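Local coordinates for sensor protein (Vibrio cholerae, PDB 3BY9) that probably senses C4-dicarboxylates such as succinate through this periplasmic sensor domain of DctB, a histidine kinase thought to phosphorylate itself on a histidine using ATP, at residues S21-V24 / A25-K29; E68-A72 / A73-L77; Q203-D207 / S208-S212; R243-P246 / E247-L250. One frame throughout, in Å; residues are numbered along the deposited sequence.

Interaction 1: residues S21-V24 / A25-K29; sequences SHIV and ATLDK
The carbonyl oxygen H22 O is gripped twice by T26. The hydroxyl T26 OG1 donates to H22 O over 2.7 Å, and the backbone T26 N donates to the same H22 O over 3.0 Å. The two donors arrive from opposite faces of the carbonyl plane, so neither displaces the other. The first torsion of T26 explains the hydroxyl's grip: OG1 sits beside the backbone N and anti to the carbonyl carbon (chi1 -64°), turned back toward the preceding helical turn. The methyl CG2 is then beside the T26 carbonyl carbon.

The same hydroxyl lies over one face of the H22 ring, offset toward the rim. CE1 is the ring atom nearest to it, with H22 CE1 and T26 OG1 3.5 Å apart. The ring takes its polar partner outside this turn: H22 NE2 is hydrogen-bonded to A154 O.

On another side of the helix, I23 and L27 lie side by side and point the same way. The branch methyl I23 CG2 touches L27 CD1 at 3.6 Å. Both belong to a buried face that packs on L248, with M150 and I155 close by. V24 and D28 are on the exposed side.

The backbone bonds A25 N to S21 O, L27 N to I23 O and D28 N to V24 O are regular i to i+4 helix bonds. This stretch lies toward the C-terminal end of helix 5-27. A buried threonine hydroxyl is satisfied here by the helix's own carbonyl, so T26 can pack against M150 and I155 with its hydroxyl already satisfied.

Interaction 2: residues E68-A72 / A73-L77; sequences EVIQA and ADTYL
I70 and T75 meet across the link between helix 53-70 and strand 74-79. The tip methyl I70 CD1 comes to 4.0 Å from T75 OG1, and the two side chains approach at a slant. I70 reaches that far because its CG1 lies between the backbone N and the carbonyl carbon (chi1 69°), with the rest of the chain extended. T75 OG1 is anti to its own carbonyl carbon and is hydrogen-bonded to N67 ND2, so its polar need is met by the helix. The methyl A72 CB stands 4.4 Å from T75 OG1, at the margin of this cluster. The inner side is completed by V148, which touches both I70 and A72.

The outer side is looser. Q71 has positive phi (53°) and its CB points away from residues 73-77. It is the C-prime residue of a Schellman motif, in which A72 N reaches back to N67 O and the Q71 N to E68 O bond is weak.

Beyond the turn, A73 and D74 both face K149 in a classic beta bulge. D74 OD1 forms a salt bridge with R94 NE and a hydrogen bond with N89 ND2. K149, next to D74, is a succinate-binding residue. The strand thus enters the five-stranded antiparallel sheet between strands 84-87 and 141-150, with helix 53-70 packed against it through L63 and N67.

Interaction 3: residues Q203-D207 / S208-S212; sequences QQYLD and SPIPS
Y205 and S208 close a tight turn, and the Y205 side chain runs from it into the domain. Y205 CB lies 3.9 Å from S208 OG. Further out, the ring carbon Y205 CD2 touches the end methyl I210 CD1 at 4.1 Å. The Y205 and I210 side chains cross at about a right angle. One face of the ring carries Q204 CG, offset toward the rim. At the tip, Y205 OH is hydrogen-bonded to D170 OD2, which fixes the far end of the ring.

The carbonyl oxygen behind this side chain is held twice by S208. S208 N donates to Y205 O over 3.0 Å, closing a type II' beta turn from Y205 to S208. S208 OG donates to the same Y205 O over 2.7 Å. The serine hydroxyl can do this because OG lies beside the S208 backbone N (chi1 -63°), so both donors reach one acceptor.

A type I turn from Q203 to L206 overlaps the first and is closed by L206 N to Q203 O. The side chains Q203 and D207 span the pair of turns. Q203 NE2 donates to D207 OD1 over 3.0 Å in a nearly straight bond (170°). The carboxylate is met on its anti side, with the donor out of its plane, while the acceptor is in the amide plane of Q203. NE2 also bonds to R200 O.

The turns bring L206 against S123, a succinate-binding residue. They follow helix 193-202, on which Y205 and I210 rest through I199 and L196. Strand 116-121 also adjoins them: Y205 packs on F119 and S208 on L121.

Interaction 4: residues R243-P246 / E247-L250; sequences RPLP and ELAL
L245 and L250 pair at the neck of a beta hairpin joining strands 238-245 and 250-257. They form an antiparallel hydrogen-bonded pair, and L245 N donates to L250 O over 2.9 Å. Their side chains lie on the same face of the sheet.

The four residues between them complete two overlapping i to i+3 turns. L248 N donates to L245 O over 2.8 Å, from well above the carbonyl plane. A weak bond of 3.1 Å from A249 N to P246 O closes the second turn. A249 then takes positive phi (55°), and the chain swings back into the second strand.

The side-chain contact follows the turn. L245 and L248 lie side by side and point the same way, and L248 CD1 is 4.0 Å from L245 CB. In both leucines CG is beside the backbone N and anti to the carbonyl carbon, which turns the two branched ends to one side. P246 takes the first corner of the turn, and E247 takes the next position.

The next shell is helix 5-27, whose buried face receives L248. L245 touches S20 of this helix. R243 ties the strand to the same helix by a salt bridge from NH1 to D17 OD1 and a hydrogen bond from NH2 to Q13 OE1. On the neighbouring strand, I252 touches L245. On another side, L248 meets Q117 and L250 meets F119 of strand 116-121. Between the two leucines of the turn, the methyls L245 CD1 and L248 CD1 stand 3.8 Å apart.

Along the chain the four contacts follow in series; none nests within or crosses another. Interaction 1 lies near the end of the long N-terminal helix 5-27. Interaction 2 ends helix 53-70 and opens the first strand of the five-stranded sheet; its centre lies about 17 Å from that of interaction 1. Interaction 3 closes turns after helix 193-202, about 27 Å between centres from interaction 1 and on the opposite side of the chain's centre. Interaction 4 closes the hairpin between strands 238-245 and 250-257 of the four-stranded sheet. Only interactions 1 and 4 touch: L248 CD1 packs on L27 CD1 at 3.7 Å, tying the hairpin to the helix.

Interaction 1: residues S21-V24 / A25-K29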
ATOM      1  N   SER A  21      11.682  10.930   0.525  0.50 14.00           N
ATOM      2  CA  SER A  21      12.764  10.380   1.329  0.50 15.70           C
ATOM      3  C   SER A  21      12.223   9.642   2.549  0.50 16.74           C
ATOM      4  O   SER A  21      12.675   8.528   2.850  0.50 14.52           O
ATOM      5  CB  SER A  21      13.728  11.485   1.778  0.50 20.41           C
ATOM      6  OG  SER A  21      14.561  11.912   0.703  0.50 20.79           O
ATOM      7  N   HIS A  22      11.265  10.264   3.242  1.00 12.78           N
ATOM      8  CA  HIS A  22      10.635   9.689   4.411  1.00 14.41           C
ATOM      9  C   HIS A  22       9.963   8.367   4.044  1.00 13.71           C
ATOM     10  O   HIS A  22      10.018   7.373   4.803  1.00 13.74           O
ATOM     11  CB  HIS A  22       9.595  10.652   4.982  1.00 15.16           C
ATOM     12  CG  HIS A  22       8.776  10.070   6.092  1.00 16.40           C
ATOM     13  ND1 HIS A  22       9.316   9.732   7.320  1.00 17.31           N
ATOM     14  CD2 HIS A  22       7.464   9.746   6.153  1.00 15.44           C
ATOM     15  CE1 HIS A  22       8.371   9.223   8.087  1.00 16.96           C
ATOM     16  NE2 HIS A  22       7.237   9.217   7.406  1.00 19.18           N
ATOM     17  N   ILE A  23       9.267   8.372   2.915  1.00 12.62           N
ATOM     18  CA  ILE A  23       8.596   7.150   2.470  1.00 13.39           C
ATOM     19  C   ILE A  23       9.596   6.016   2.245  1.00 14.06           C
ATOM     20  O   ILE A  23       9.396   4.896   2.731  1.00 14.25           O
ATOM     21  CB  ILE A  23       7.777   7.404   1.173  1.00 13.75           C
ATOM     22  CG1 ILE A  23       6.571   8.288   1.508  1.00 13.26           C
ATOM     23  CG2 ILE A  23       7.317   6.046   0.544  1.00 14.25           C
ATOM     24  CD1 ILE A  23       5.861   8.856   0.242  1.00 14.02           C
ATOM     25  N   VAL A  24      10.650   6.299   1.487  1.00 14.07           N
ATOM     26  CA  VAL A  24      11.661   5.283   1.175  1.00 16.58           C
ATOM     27  C   VAL A  24      12.317   4.769   2.456  1.00 17.68           C
ATOM     28  O   VAL A  24      12.498   3.545   2.612  1.00 15.55           O
ATOM     29  CB  VAL A  24      12.740   5.874   0.210  1.00 20.89           C
ATOM     30  CG1 VAL A  24      13.933   4.902   0.029  1.00 24.81           C
ATOM     31  CG2 VAL A  24      12.098   6.148  -1.125  1.00 25.90           C
ATOM     32  N   ALA A  25      12.643   5.675   3.388  1.00 13.80           N
ATOM     33  CA  ALA A  25      13.313   5.262   4.631  1.00 15.17           C
ATOM     34  C   ALA A  25      12.408   4.391   5.478  1.00 17.44           C
ATOM     35  O   ALA A  25      12.881   3.465   6.168  1.00 16.38           O
ATOM     36  CB  ALA A  25      13.769   6.493   5.487  1.00 18.83           C
ATOM     37  N   THR A  26      11.107   4.694   5.433  1.00 14.45           N
ATOM     38  CA  THR A  26      10.125   3.949   6.245  1.00 13.16           C
ATOM     39  C   THR A  26       9.909   2.564   5.635  1.00 13.48           C
ATOM     40  O   THR A  26       9.983   1.548   6.342  1.00 12.88           O
ATOM     41  CB  THR A  26       8.808   4.727   6.266  1.00 14.30           C
ATOM     42  OG1 THR A  26       9.064   5.977   6.921  1.00 13.50           O
ATOM     43  CG2 THR A  26       7.729   4.003   7.022  1.00 13.57           C
ATOM     44  N   LEU A  27       9.718   2.517   4.315  1.00  9.81           N
ATOM     45  CA  LEU A  27       9.512   1.208   3.668  1.00 13.08           C
ATOM     46  C   LEU A  27      10.787   0.311   3.784  1.00 13.41           C
ATOM     47  O   LEU A  27      10.691  -0.915   3.873  1.00 12.15           O
ATOM     48  CB  LEU A  27       9.183   1.424   2.186  1.00 14.69           C
ATOM     49  CG  LEU A  27       7.818   2.081   1.941  1.00 14.30           C
ATOM     50  CD1 LEU A  27       7.718   2.421   0.431  1.00 18.34           C
ATOM     51  CD2 LEU A  27       6.696   1.154   2.366  1.00 16.39           C
ATOM     52  N   ASP A  28      11.962   0.936   3.817  1.00 14.42           N
ATOM     53  CA  ASP A  28      13.236   0.177   3.878  1.00 15.80           C
ATOM     54  C   ASP A  28      13.355  -0.654   5.148  1.00 15.54           C
ATOM     55  O   ASP A  28      14.173  -1.591   5.214  1.00 17.73           O
ATOM     56  CB  ASP A  28      14.446   1.154   3.794  1.00 16.90           C
ATOM     57  CG  ASP A  28      15.778   0.437   3.658  1.00 27.97           C
ATOM     58  OD1 ASP A  28      15.955  -0.277   2.652  1.00 23.16           O
ATOM     59  OD2 ASP A  28      16.638   0.594   4.566  1.00 30.33           O
ATOM     60  N   LYS A  29      12.579  -0.320   6.170  1.00 12.90           N
ATOM     61  CA  LYS A  29      12.635  -1.090   7.412  1.00 13.45           C
ATOM     62  C   LYS A  29      11.871  -2.407   7.285  1.00 13.14           C
ATOM     63  O   LYS A  29      12.010  -3.291   8.144  1.00 16.00           O
ATOM     64  CB  LYS A  29      12.000  -0.313   8.553  1.00 15.77           C
ATOM     65  CG  LYS A  29      12.747   1.007   8.877  1.00 24.34           C
ATOM     66  CD  LYS A  29      11.942   1.855   9.832  1.00 29.08           C
ATOM     67  CE  LYS A  29      12.662   3.149  10.120  1.00 34.97           C
ATOM     68  NZ  LYS A  29      11.799   4.071  10.895  1.00 36.94           N
TER

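Interaction 2: residues E68-A72 / A73-L77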
ATOM      1  N   GLU A  68       6.615  -8.505  16.000  1.00  9.91           N
ATOM      2  CA  GLU A  68       6.829  -7.538  17.109  1.00 13.23           C
ATOM      3  C   GLU A  68       8.205  -6.844  16.980  1.00 12.10           C
ATOM      4  O   GLU A  68       8.319  -5.636  17.245  1.00 14.45           O
ATOM      5  CB  GLU A  68       6.750  -8.286  18.435  1.00 16.85           C
ATOM      6  CG  GLU A  68       7.185  -7.475  19.654  1.00 22.44           C
ATOM      7  CD  GLU A  68       6.312  -6.294  19.916  1.00 29.91           C
ATOM      8  OE1 GLU A  68       5.116  -6.325  19.547  1.00 36.33           O
ATOM      9  OE2 GLU A  68       6.817  -5.323  20.522  1.00 43.13           O
ATOM     10  N   VAL A  69       9.244  -7.586  16.584  1.00 10.36           N
ATOM     11  CA  VAL A  69      10.581  -6.972  16.404  1.00 12.33           C
ATOM     12  C   VAL A  69      10.548  -5.870  15.334  1.00 12.41           C
ATOM     13  O   VAL A  69      11.089  -4.748  15.507  1.00 13.23           O
ATOM     14  CB  VAL A  69      11.652  -8.012  15.977  1.00 13.06           C
ATOM     15  CG1 VAL A  69      12.951  -7.265  15.514  1.00 17.27           C
ATOM     16  CG2 VAL A  69      11.967  -8.945  17.104  1.00 17.44           C
ATOM     17  N   ILE A  70       9.908  -6.165  14.209  1.00 11.46           N
ATOM     18  CA  ILE A  70       9.872  -5.185  13.118  1.00 11.64           C
ATOM     19  C   ILE A  70       8.765  -4.176  13.179  1.00 12.31           C
ATOM     20  O   ILE A  70       8.722  -3.225  12.372  1.00 13.58           O
ATOM     21  CB  ILE A  70       9.813  -5.898  11.741  1.00 11.30           C
ATOM     22  CG1 ILE A  70       8.451  -6.581  11.572  1.00 10.58           C
ATOM     23  CG2 ILE A  70      10.951  -6.966  11.653  1.00 12.39           C
ATOM     24  CD1 ILE A  70       8.363  -7.297  10.181  1.00 11.62           C
ATOM     25  N   GLN A  71       7.905  -4.347  14.162  1.00 11.43           N
ATOM     26  CA  GLN A  71       6.742  -3.486  14.363  1.00 12.93           C
ATOM     27  C   GLN A  71       5.878  -3.357  13.109  1.00 12.89           C
ATOM     28  O   GLN A  71       5.534  -2.267  12.686  1.00 11.89           O
ATOM     29  CB  GLN A  71       7.166  -2.083  14.876  1.00 17.27           C
ATOM     30  CG  GLN A  71       7.715  -2.125  16.308  1.00 17.22           C
ATOM     31  CD  GLN A  71       6.640  -2.384  17.360  1.00 22.72           C
ATOM     32  OE1 GLN A  71       6.496  -3.497  17.891  1.00 24.96           O
ATOM     33  NE2 GLN A  71       5.869  -1.342  17.669  1.00 27.20           N
ATOM     34  N   ALA A  72       5.567  -4.509  12.503  1.00  9.80           N
ATOM     35  CA  ALA A  72       4.664  -4.548  11.364  1.00 10.76           C
ATOM     36  C   ALA A  72       3.220  -4.831  11.812  1.00 10.23           C
ATOM     37  O   ALA A  72       2.944  -5.096  12.986  1.00 12.81           O
ATOM     38  CB  ALA A  72       5.088  -5.637  10.369  1.00 10.15           C
ATOM     39  N   ALA A  73       2.289  -4.680  10.880  1.00  7.83           N
ATOM     40  CA  ALA A  73       0.908  -4.993  11.238  1.00  9.50           C
ATOM     41  C   ALA A  73       0.738  -6.494  11.310  1.00 11.20           C
ATOM     42  O   ALA A  73       0.238  -7.005  12.306  1.00 10.23           O
ATOM     43  CB  ALA A  73      -0.054  -4.406  10.208  1.00 10.48           C
ATOM     44  N   ASP A  74       1.190  -7.225  10.286  1.00  6.72           N
ATOM     45  CA  ASP A  74       1.005  -8.673  10.282  1.00  6.96           C
ATOM     46  C   ASP A  74       2.137  -9.335   9.515  1.00  8.02           C
ATOM     47  O   ASP A  74       2.648  -8.739   8.574  1.00 10.34           O
ATOM     48  CB  ASP A  74      -0.300  -9.029   9.531  1.00  8.14           C
ATOM     49  CG  ASP A  74      -1.508  -8.276  10.079  1.00 13.19           C
ATOM     50  OD1 ASP A  74      -2.094  -8.723  11.102  1.00 11.22           O
ATOM     51  OD2 ASP A  74      -1.845  -7.223   9.503  1.00 12.43           O
ATOM     52  N   THR A  75       2.477 -10.567   9.892  1.00  6.80           N
ATOM     53  CA  THR A  75       3.556 -11.307   9.170  1.00  6.78           C
ATOM     54  C   THR A  75       2.940 -12.708   9.063  1.00  8.97           C
ATOM     55  O   THR A  75       2.627 -13.309  10.078  1.00  8.24           O
ATOM     56  CB  THR A  75       4.862 -11.345   9.974  1.00  6.99           C
ATOM     57  OG1 THR A  75       5.353  -9.995  10.167  1.00  8.56           O
ATOM     58  CG2 THR A  75       5.927 -12.156   9.205  1.00  8.17           C
ATOM     59  N   TYR A  76       2.809 -13.226   7.825  1.00  7.92           N
ATOM     60  CA  TYR A  76       2.057 -14.469   7.707  1.00  6.16           C
ATOM     61  C   TYR A  76       2.560 -15.325   6.553  1.00  6.61           C
ATOM     62  O   TYR A  76       3.043 -14.812   5.548  1.00  6.79           O
ATOM     63  CB  TYR A  76       0.543 -14.187   7.546  1.00  7.88           C
ATOM     64  CG  TYR A  76       0.152 -13.189   6.476  1.00  6.08           C
ATOM     65  CD1 TYR A  76      -0.521 -13.615   5.324  1.00  7.65           C
ATOM     66  CD2 TYR A  76       0.388 -11.797   6.645  1.00  5.58           C
ATOM     67  CE1 TYR A  76      -0.974 -12.666   4.359  1.00  7.35           C
ATOM     68  CE2 TYR A  76      -0.051 -10.884   5.693  1.00  6.58           C
ATOM     69  CZ  TYR A  76      -0.717 -11.304   4.586  1.00  7.05           C
ATOM     70  OH  TYR A  76      -1.175 -10.349   3.704  1.00  8.65           O
ATOM     71  N   LEU A  77       2.391 -16.627   6.741  1.00  6.41           N
ATOM     72  CA  LEU A  77       2.908 -17.651   5.817  1.00  6.11           C
ATOM     73  C   LEU A  77       1.797 -18.324   5.052  1.00  7.90           C
ATOM     74  O   LEU A  77       0.852 -18.803   5.646  1.00  8.35           O
ATOM     75  CB  LEU A  77       3.670 -18.696   6.675  1.00  5.44           C
ATOM     76  CG  LEU A  77       4.302 -19.859   5.918  1.00  6.23           C
ATOM     77  CD1 LEU A  77       5.512 -19.339   5.105  1.00  7.77           C
ATOM     78  CD2 LEU A  77       4.853 -20.847   6.942  1.00  9.26           C
TER

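Interaction 3: residues Q203-D207 / S208-S212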
ATOM      1  N   GLN A 203     -10.309  -5.983  -6.640  1.00 13.71           N
ATOM      2  CA  GLN A 203     -10.480  -6.101  -5.199  1.00 14.32           C
ATOM      3  C   GLN A 203      -9.375  -5.432  -4.384  1.00  9.49           C
ATOM      4  O   GLN A 203      -9.305  -5.652  -3.165  1.00 12.08           O
ATOM      5  CB  GLN A 203     -10.650  -7.577  -4.760  1.00 19.95           C
ATOM      6  CG  GLN A 203     -12.051  -8.160  -5.116  1.00 24.21           C
ATOM      7  CD  GLN A 203     -13.196  -7.623  -4.243  1.00 23.71           C
ATOM      8  OE1 GLN A 203     -13.252  -7.843  -3.029  1.00 25.05           O
ATOM      9  NE2 GLN A 203     -14.128  -6.918  -4.879  1.00 26.19           N
ATOM     10  N   GLN A 204      -8.602  -4.574  -5.047  1.00 12.97           N
ATOM     11  CA  GLN A 204      -7.534  -3.832  -4.376  1.00  9.79           C
ATOM     12  C   GLN A 204      -8.119  -3.015  -3.231  1.00 14.31           C
ATOM     13  O   GLN A 204      -7.473  -2.902  -2.185  1.00 11.61           O
ATOM     14  CB  GLN A 204      -6.819  -2.910  -5.348  1.00  9.47           C
ATOM     15  CG  GLN A 204      -5.556  -2.225  -4.731  1.00 12.38           C
ATOM     16  CD  GLN A 204      -4.612  -1.747  -5.809  1.00 16.28           C
ATOM     17  OE1 GLN A 204      -5.043  -1.468  -6.944  1.00 17.90           O
ATOM     18  NE2 GLN A 204      -3.319  -1.627  -5.481  1.00 13.17           N
ATOM     19  N   TYR A 205      -9.327  -2.463  -3.433  1.00 12.93           N
ATOM     20  CA  TYR A 205     -10.022  -1.708  -2.370  1.00 13.13           C
ATOM     21  C   TYR A 205     -11.327  -2.440  -2.018  1.00 12.28           C
ATOM     22  O   TYR A 205     -12.324  -1.802  -1.638  1.00 15.39           O
ATOM     23  CB  TYR A 205     -10.330  -0.266  -2.819  1.00 13.90           C
ATOM     24  CG  TYR A 205      -9.105   0.418  -3.358  1.00 15.47           C
ATOM     25  CD1 TYR A 205      -7.976   0.612  -2.544  1.00 17.40           C
ATOM     26  CD2 TYR A 205      -9.017   0.771  -4.688  1.00 12.41           C
ATOM     27  CE1 TYR A 205      -6.797   1.138  -3.066  1.00 19.20           C
ATOM     28  CE2 TYR A 205      -7.872   1.288  -5.209  1.00 14.04           C
ATOM     29  CZ  TYR A 205      -6.750   1.475  -4.390  1.00 17.64           C
ATOM     30  OH  TYR A 205      -5.605   2.016  -4.906  1.00 16.74           O
ATOM     31  N   LEU A 206     -11.285  -3.770  -2.078  1.00 13.17           N
ATOM     32  CA  LEU A 206     -12.429  -4.616  -1.771  1.00 12.00           C
ATOM     33  C   LEU A 206     -13.646  -4.107  -2.565  1.00 18.09           C
ATOM     34  O   LEU A 206     -13.508  -3.861  -3.788  1.00 14.43           O
ATOM     35  CB  LEU A 206     -12.697  -4.631  -0.282  1.00 11.15           C
ATOM     36  CG  LEU A 206     -11.420  -4.997   0.543  1.00 11.90           C
ATOM     37  CD1 LEU A 206     -11.681  -5.055   2.030  1.00 12.95           C
ATOM     38  CD2 LEU A 206     -10.848  -6.327   0.068  1.00 14.84           C
ATOM     39  N   ASP A 207     -14.796  -3.958  -1.888  1.00 16.59           N
ATOM     40  CA  ASP A 207     -16.020  -3.465  -2.563  1.00 20.98           C
ATOM     41  C   ASP A 207     -16.274  -1.979  -2.276  1.00 20.27           C
ATOM     42  O   ASP A 207     -17.434  -1.503  -2.282  1.00 17.69           O
ATOM     43  CB  ASP A 207     -17.256  -4.235  -2.090  1.00 22.75           C
ATOM     44  CG  ASP A 207     -17.193  -5.711  -2.386  1.00 28.83           C
ATOM     45  OD1 ASP A 207     -16.646  -6.097  -3.435  1.00 25.41           O
ATOM     46  OD2 ASP A 207     -17.749  -6.494  -1.578  1.00 32.38           O
ATOM     47  N   SER A 208     -15.207  -1.242  -2.044  1.00 18.12           N
ATOM     48  CA  SER A 208     -15.332   0.169  -1.739  1.00 19.85           C
ATOM     49  C   SER A 208     -15.917   0.937  -2.873  1.00 18.66           C
ATOM     50  O   SER A 208     -15.551   0.731  -4.032  1.00 16.60           O
ATOM     51  CB  SER A 208     -13.949   0.829  -1.451  1.00 22.49           C
ATOM     52  OG  SER A 208     -13.330   0.276  -0.316  1.00 20.74           O
ATOM     53  N   PRO A 209     -16.899   1.804  -2.568  0.50 18.64           N
ATOM     54  CA  PRO A 209     -17.452   2.597  -3.663  0.50 19.44           C
ATOM     55  C   PRO A 209     -16.289   3.563  -3.891  0.50 21.57           C
ATOM     56  O   PRO A 209     -15.583   3.928  -2.935  0.50 26.99           O
ATOM     57  CB  PRO A 209     -18.630   3.312  -3.013  0.50 18.78           C
ATOM     58  CG  PRO A 209     -19.154   2.276  -2.071  0.50 18.61           C
ATOM     59  CD  PRO A 209     -17.880   1.655  -1.475  0.50 14.88           C
ATOM     60  N   ILE A 210     -16.053   3.946  -5.128  1.00 19.50           N
ATOM     61  CA  ILE A 210     -14.967   4.874  -5.413  1.00 15.99           C
ATOM     62  C   ILE A 210     -15.646   6.142  -5.974  1.00 15.26           C
ATOM     63  O   ILE A 210     -15.833   6.273  -7.168  1.00 16.89           O
ATOM     64  CB  ILE A 210     -14.052   4.288  -6.484  1.00 15.97           C
ATOM     65  CG1 ILE A 210     -13.542   2.898  -6.034  1.00 17.46           C
ATOM     66  CG2 ILE A 210     -12.879   5.254  -6.792  1.00 14.96           C
ATOM     67  CD1 ILE A 210     -12.574   2.890  -4.826  1.00 18.08           C
ATOM     68  N   PRO A 211     -16.003   7.092  -5.101  1.00 15.01           N
ATOM     69  CA  PRO A 211     -16.644   8.307  -5.622  1.00 16.75           C
ATOM     70  C   PRO A 211     -15.560   9.166  -6.222  1.00 16.08           C
ATOM     71  O   PRO A 211     -14.368   8.949  -5.976  1.00 16.08           O
ATOM     72  CB  PRO A 211     -17.205   9.009  -4.375  1.00 15.24           C
ATOM     73  CG  PRO A 211     -17.114   8.030  -3.279  1.00 20.68           C
ATOM     74  CD  PRO A 211     -15.990   7.072  -3.630  1.00 15.91           C
ATOM     75  N   SER A 212     -15.977  10.179  -6.970  1.00 15.20           N
ATOM     76  CA  SER A 212     -15.016  11.089  -7.595  1.00 14.83           C
ATOM     77  C   SER A 212     -14.936  12.425  -6.870  1.00 15.53           C
ATOM     78  O   SER A 212     -15.966  12.964  -6.449  1.00 16.41           O
ATOM     79  CB  SER A 212     -15.442  11.362  -9.034  1.00 15.47           C
ATOM     80  OG  SER A 212     -14.600  12.371  -9.574  1.00 16.46           O
TER

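Interaction 4: residues R243-P246 / E247-L250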
ATOM      1  N   ARG A 243       5.167  13.709  -8.069  1.00  9.86           N
ATOM      2  CA  ARG A 243       6.415  12.909  -8.160  1.00 15.41           C
ATOM      3  C   ARG A 243       6.053  11.422  -8.235  1.00 12.01           C
ATOM      4  O   ARG A 243       5.607  10.801  -7.268  1.00 11.89           O
ATOM      5  CB  ARG A 243       7.301  13.169  -6.913  1.00 17.09           C
ATOM      6  CG  ARG A 243       8.700  12.520  -6.910  1.00 19.65           C
ATOM      7  CD  ARG A 243       9.648  13.241  -7.832  1.00 19.07           C
ATOM      8  NE  ARG A 243       9.884  14.648  -7.450  1.00 17.67           N
ATOM      9  CZ  ARG A 243      10.631  15.071  -6.425  1.00 16.64           C
ATOM     10  NH1 ARG A 243      11.238  14.226  -5.592  1.00 17.41           N
ATOM     11  NH2 ARG A 243      10.844  16.382  -6.286  1.00 13.51           N
ATOM     12  N   PRO A 244       6.279  10.796  -9.401  1.00 14.82           N
ATOM     13  CA  PRO A 244       5.927   9.379  -9.428  1.00 16.32           C
ATOM     14  C   PRO A 244       7.014   8.589  -8.714  1.00 19.16           C
ATOM     15  O   PRO A 244       8.180   9.032  -8.664  1.00 17.02           O
ATOM     16  CB  PRO A 244       5.856   9.050 -10.933  1.00 21.45           C
ATOM     17  CG  PRO A 244       6.704  10.093 -11.587  1.00 25.66           C
ATOM     18  CD  PRO A 244       6.520  11.344 -10.754  1.00 21.06           C
ATOM     19  N   LEU A 245       6.619   7.455  -8.131  1.00 18.74           N
ATOM     20  CA  LEU A 245       7.532   6.525  -7.456  1.00 22.21           C
ATOM     21  C   LEU A 245       7.166   5.176  -8.115  1.00 24.52           C
ATOM     22  O   LEU A 245       6.451   4.342  -7.556  1.00 19.98           O
ATOM     23  CB  LEU A 245       7.282   6.500  -5.941  1.00 24.34           C
ATOM     24  CG  LEU A 245       7.546   7.817  -5.184  1.00 24.25           C
ATOM     25  CD1 LEU A 245       7.266   7.653  -3.692  1.00 20.30           C
ATOM     26  CD2 LEU A 245       8.996   8.254  -5.406  1.00 27.16           C
ATOM     27  N   PRO A 246       7.639   4.961  -9.353  1.00 26.56           N
ATOM     28  CA  PRO A 246       7.376   3.744 -10.137  1.00 26.14           C
ATOM     29  C   PRO A 246       7.459   2.407  -9.419  1.00 27.30           C
ATOM     30  O   PRO A 246       6.627   1.524  -9.661  1.00 25.12           O
ATOM     31  CB  PRO A 246       8.405   3.837 -11.270  1.00 29.71           C
ATOM     32  CG  PRO A 246       8.490   5.308 -11.509  1.00 32.57           C
ATOM     33  CD  PRO A 246       8.548   5.866 -10.078  1.00 28.73           C
ATOM     34  N   GLU A 247       8.470   2.265  -8.568  1.00 27.35           N
ATOM     35  CA  GLU A 247       8.692   1.029  -7.813  1.00 29.18           C
ATOM     36  C   GLU A 247       7.535   0.691  -6.921  1.00 29.44           C
ATOM     37  O   GLU A 247       7.308  -0.486  -6.606  1.00 24.79           O
ATOM     38  CB  GLU A 247       9.941   1.158  -6.936  1.00 36.60           C
ATOM     39  CG  GLU A 247      11.250   1.020  -7.691  1.00 47.25           C
ATOM     40  CD  GLU A 247      12.468   1.229  -6.800  1.00 52.71           C
ATOM     41  OE1 GLU A 247      12.512   0.652  -5.690  1.00 55.50           O
ATOM     42  OE2 GLU A 247      13.390   1.969  -7.213  1.00 58.13           O
ATOM     43  N   LEU A 248       6.806   1.729  -6.507  1.00 21.91           N
ATOM     44  CA  LEU A 248       5.677   1.593  -5.584  1.00 22.78           C
ATOM     45  C   LEU A 248       4.335   1.652  -6.273  1.00 20.08           C
ATOM     46  O   LEU A 248       3.296   1.422  -5.658  1.00 21.26           O
ATOM     47  CB  LEU A 248       5.716   2.732  -4.552  1.00 20.09           C
ATOM     48  CG  LEU A 248       7.056   2.917  -3.872  1.00 13.99           C
ATOM     49  CD1 LEU A 248       6.901   4.012  -2.813  1.00 23.70           C
ATOM     50  CD2 LEU A 248       7.523   1.564  -3.204  1.00 20.63           C
ATOM     51  N   ALA A 249       4.381   1.957  -7.557  1.00 19.69           N
ATOM     52  CA  ALA A 249       3.198   2.101  -8.378  1.00 21.79           C
ATOM     53  C   ALA A 249       2.252   3.120  -7.745  1.00 17.04           C
ATOM     54  O   ALA A 249       1.026   2.946  -7.719  1.00 16.45           O
ATOM     55  CB  ALA A 249       2.501   0.741  -8.627  1.00 20.85           C
ATOM     56  N   LEU A 250       2.855   4.183  -7.198  0.50 16.16           N
ATOM     57  CA  LEU A 250       2.134   5.309  -6.563  0.50 11.36           C
ATOM     58  C   LEU A 250       2.773   6.646  -6.933  0.50 11.90           C
ATOM     59  O   LEU A 250       3.995   6.735  -7.079  0.50 16.56           O
ATOM     60  CB  LEU A 250       2.170   5.213  -5.040  0.50 13.79           C
ATOM     61  CG  LEU A 250       1.299   4.166  -4.349  0.50 15.35           C
ATOM     62  CD1 LEU A 250       1.670   4.097  -2.858  0.50 16.29           C
ATOM     63  CD2 LEU A 250      -0.154   4.535  -4.519  0.50 18.93           C
TER